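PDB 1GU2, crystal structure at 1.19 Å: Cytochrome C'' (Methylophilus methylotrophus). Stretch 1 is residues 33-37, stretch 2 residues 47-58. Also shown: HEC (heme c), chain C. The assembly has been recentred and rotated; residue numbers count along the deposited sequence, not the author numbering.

Stretch 1 (33-37) IFFNR
Stretch 2, residues 47-58: AACASCHTNNPA

Residues 33-36 end a helix, and Arg-37 leaves it (phi/psi -67/134). Ala-48 is extended (-143/163); a short helix runs through 50-53, and Thr-54 leaves it with positive phi (70/174). Nearest CA pairs are Phe-35 with Cys-49 (5.1 Å), Asn-36 with Ala-50 (5.4 Å) and Arg-37 with Ala-48 (5.5 Å). The contact buries 421 Å², both sides summed.

Phe-35 covers the most surface. Its CA-to-CB bond points sideways, but chi1 -177° (t) and chi2 67° bring the ring onto stretch 2. Ala-50 N lies over one face. His-53 CB is at the edge, 3.6 Å from Phe-35 CZ. Phe-35 CD1 lies 3.5 Å from Cys-49 CB, and Phe-35 CE2 3.9 Å from Pro-57 CD. The backbone adds one direct hydrogen bond, Ala-50 N to Phe-35 O, 3.1 Å at 140°.

The CA-to-CB bond of Cys-49 points toward stretch 1; chi1 is -48° (m). Its SG is bonded to heme CAB (1.8 Å) and lies 4.3 Å from Phe-34 CE1. Water 1 accepts from Cys-49 N (2.9 Å). Cys-52 SG bonds heme CAC (1.9 Å), and His-53 NE2 binds heme FE (2.0 Å), so stretch 2 is held to the heme at three points.

Asn-36, chi1 -69° (m), places OD1 3.6 Å from Asn-55 CB. Water 2 accepts from Asn-36 ND2 (2.8 Å) and donates to Asn-55 O (2.6 Å), bridging the stretches.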

# COMPACT_ATOMS: atom_id res chain seq x y z
N ILE A 33 5.93 -0.11 -8.54
CA ILE A 33 7.34 -0.37 -8.28
C ILE A 33 7.60 -0.43 -6.80
O ILE A 33 8.34 -1.33 -6.36
CB ILE A 33 8.20 0.70 -8.97
CG1 ILE A 33 8.21 0.57 -10.48
CG2 ILE A 33 9.62 0.69 -8.39
CD1 ILE A 33 8.77 1.75 -11.23
N PHE A 34 7.02 0.46 -6.02
CA PHE A 34 7.18 0.47 -4.57
C PHE A 34 6.70 -0.86 -3.99
O PHE A 34 7.34 -1.44 -3.12
CB PHE A 34 6.38 1.65 -4.03
CG PHE A 34 6.16 1.67 -2.53
CD1 PHE A 34 4.95 1.17 -2.02
CD2 PHE A 34 7.12 2.17 -1.68
CE1 PHE A 34 4.69 1.22 -0.66
CE2 PHE A 34 6.86 2.23 -0.31
CZ PHE A 34 5.66 1.72 0.15
N PHE A 35 5.58 -1.38 -4.45
CA PHE A 35 4.97 -2.63 -3.94
C PHE A 35 5.84 -3.85 -4.20
O PHE A 35 5.86 -4.75 -3.37
CB PHE A 35 3.58 -2.76 -4.57
CG PHE A 35 2.77 -3.95 -4.12
CD1 PHE A 35 2.29 -4.06 -2.81
CD2 PHE A 35 2.48 -4.98 -5.01
CE1 PHE A 35 1.56 -5.17 -2.40
CE2 PHE A 35 1.73 -6.09 -4.63
CZ PHE A 35 1.27 -6.18 -3.32
N ASN A 36 6.52 -3.86 -5.34
CA ASN A 36 7.34 -5.01 -5.75
C ASN A 36 8.80 -4.87 -5.45
O ASN A 36 9.55 -5.85 -5.59
CB ASN A 36 7.13 -5.28 -7.25
CG ASN A 36 5.73 -5.81 -7.51
OD1 ASN A 36 5.44 -6.97 -7.31
ND2 ASN A 36 4.84 -4.92 -7.99
N ARG A 37 9.27 -3.71 -5.06
CA ARG A 37 10.71 -3.47 -4.93
C ARG A 37 11.31 -4.28 -3.81
O ARG A 37 10.78 -4.30 -2.71
CB ARG A 37 10.96 -1.98 -4.65
CG ARG A 37 12.44 -1.71 -4.39
CD ARG A 37 12.74 -0.28 -4.02
NE ARG A 37 11.89 0.73 -4.50
CZ ARG A 37 11.05 1.73 -4.44
NH1 ARG A 37 10.58 2.33 -5.57
NH2 ARG A 37 10.58 2.25 -3.30
N ALA A 47 13.35 -8.46 0.97
CA ALA A 47 11.89 -8.67 1.03
C ALA A 47 11.22 -7.54 0.24
O ALA A 47 11.86 -6.55 -0.07
CB ALA A 47 11.37 -8.69 2.46
N ALA A 48 9.95 -7.71 -0.05
CA ALA A 48 9.12 -6.69 -0.72
C ALA A 48 7.73 -6.74 -0.12
O ALA A 48 7.36 -7.74 0.51
CB ALA A 48 9.00 -6.96 -2.22
N CYS A 49 6.93 -5.71 -0.33
CA CYS A 49 5.52 -5.82 0.06
C CYS A 49 4.88 -7.10 -0.55
O CYS A 49 4.08 -7.78 0.11
CB CYS A 49 4.72 -4.60 -0.38
SG CYS A 49 5.44 -2.99 -0.02
N ALA A 50 5.24 -7.36 -1.79
CA ALA A 50 4.76 -8.53 -2.50
C ALA A 50 5.17 -9.87 -1.89
O ALA A 50 4.57 -10.91 -2.20
CB ALA A 50 5.26 -8.46 -3.96
N SER A 51 6.17 -9.87 -1.00
CA SER A 51 6.57 -11.11 -0.35
C SER A 51 5.41 -11.72 0.43
O SER A 51 5.28 -12.93 0.45
CB SER A 51 7.72 -10.89 0.62
OG SER A 51 8.90 -10.44 -0.04
N CYS A 52 4.62 -10.85 1.07
CA CYS A 52 3.46 -11.28 1.84
C CYS A 52 2.17 -11.08 1.08
O CYS A 52 1.24 -11.87 1.20
CB CYS A 52 3.40 -10.53 3.17
SG CYS A 52 4.79 -10.97 4.22
N HIS A 53 2.05 -10.02 0.28
CA HIS A 53 0.76 -9.68 -0.34
C HIS A 53 0.64 -10.24 -1.74
O HIS A 53 -0.40 -10.05 -2.40
CB HIS A 53 0.59 -8.14 -0.32
CG HIS A 53 0.44 -7.61 1.07
ND1 HIS A 53 -0.67 -7.86 1.85
CD2 HIS A 53 1.19 -6.82 1.84
CE1 HIS A 53 -0.55 -7.24 3.04
NE2 HIS A 53 0.59 -6.60 3.06
N THR A 54 1.67 -10.95 -2.23
CA THR A 54 1.83 -11.46 -3.59
C THR A 54 2.07 -10.29 -4.52
O THR A 54 1.99 -9.12 -4.15
CB THR A 54 0.69 -12.39 -4.08
OG1 THR A 54 -0.42 -11.63 -4.56
CG2 THR A 54 0.10 -13.27 -3.03
N ASN A 55 2.36 -10.62 -5.80
CA ASN A 55 2.57 -9.53 -6.76
C ASN A 55 1.34 -8.94 -7.38
O ASN A 55 1.32 -8.13 -8.31
CB ASN A 55 3.53 -9.93 -7.93
CG ASN A 55 2.96 -11.01 -8.78
OD1 ASN A 55 1.77 -11.31 -8.76
ND2 ASN A 55 3.84 -11.67 -9.54
N ASN A 56 0.18 -9.23 -6.97
CA ASN A 56 -1.17 -8.81 -7.23
C ASN A 56 -1.94 -8.58 -5.92
O ASN A 56 -2.38 -9.54 -5.27
CB ASN A 56 -1.88 -9.83 -8.14
CG ASN A 56 -3.17 -9.33 -8.74
OD1 ASN A 56 -3.79 -9.90 -9.66
ND2 ASN A 56 -3.64 -8.23 -8.25
N PRO A 57 -2.21 -7.32 -5.60
CA PRO A 57 -2.94 -7.02 -4.35
C PRO A 57 -4.41 -7.35 -4.35
O PRO A 57 -5.11 -7.23 -3.33
CB PRO A 57 -2.69 -5.51 -4.22
CG PRO A 57 -2.56 -5.02 -5.62
CD PRO A 57 -1.83 -6.09 -6.33
N ALA A 58 -5.01 -7.85 -5.43
CA ALA A 58 -6.32 -8.40 -5.57
C ALA A 58 -6.34 -9.85 -5.09
O ALA A 58 -7.44 -10.40 -4.91
CB ALA A 58 -6.80 -8.29 -7.01
FE HEC C . 1.15 -5.46 4.63
CHA HEC C . -1.92 -5.32 6.12
CHB HEC C . 0.37 -2.69 2.80
CHC HEC C . 4.40 -5.32 3.52
CHD HEC C . 1.78 -8.44 6.20
NA HEC C . -0.46 -4.28 4.43
C1A HEC C . -1.66 -4.36 5.15
C2A HEC C . -2.54 -3.31 4.74
C3A HEC C . -1.92 -2.61 3.78
C4A HEC C . -0.61 -3.18 3.61
CMA HEC C . -2.44 -1.37 3.00
CAA HEC C . -3.95 -3.06 5.32
CBA HEC C . -3.94 -2.06 6.49
CGA HEC C . -5.29 -1.84 7.06
O1A HEC C . -5.39 -1.58 8.28
O2A HEC C . -6.31 -1.92 6.35
NB HEC C . 2.18 -4.23 3.42
C1B HEC C . 1.70 -3.13 2.77
C2B HEC C . 2.80 -2.45 2.08
C3B HEC C . 3.93 -3.18 2.31
C4B HEC C . 3.53 -4.31 3.12
CMB HEC C . 2.68 -1.16 1.27
CAB HEC C . 5.37 -2.93 1.81
CBB HEC C . 5.90 -1.58 2.27
NC HEC C . 2.76 -6.65 4.82
C1C HEC C . 4.01 -6.44 4.25
C2C HEC C . 4.85 -7.59 4.50
C3C HEC C . 4.12 -8.48 5.23
C4C HEC C . 2.82 -7.90 5.44
CMC HEC C . 6.29 -7.70 3.94
CAC HEC C . 4.47 -9.89 5.70
CBC HEC C . 5.71 -9.95 6.58
ND HEC C . 0.14 -6.62 5.89
C1D HEC C . 0.58 -7.82 6.47
C2D HEC C . -0.35 -8.26 7.47
C3D HEC C . -1.31 -7.28 7.58
C4D HEC C . -1.07 -6.34 6.51
CMD HEC C . -0.25 -9.56 8.28
CAD HEC C . -2.39 -7.20 8.69
CBD HEC C . -3.55 -8.20 8.48
CGD HEC C . -4.69 -7.65 7.64
O1D HEC C . -5.49 -8.43 7.05
O2D HEC C . -4.84 -6.40 7.57
O HOH W 1 8.45 -3.53 -1.50
O HOH W 2 2.22 -5.72 -8.77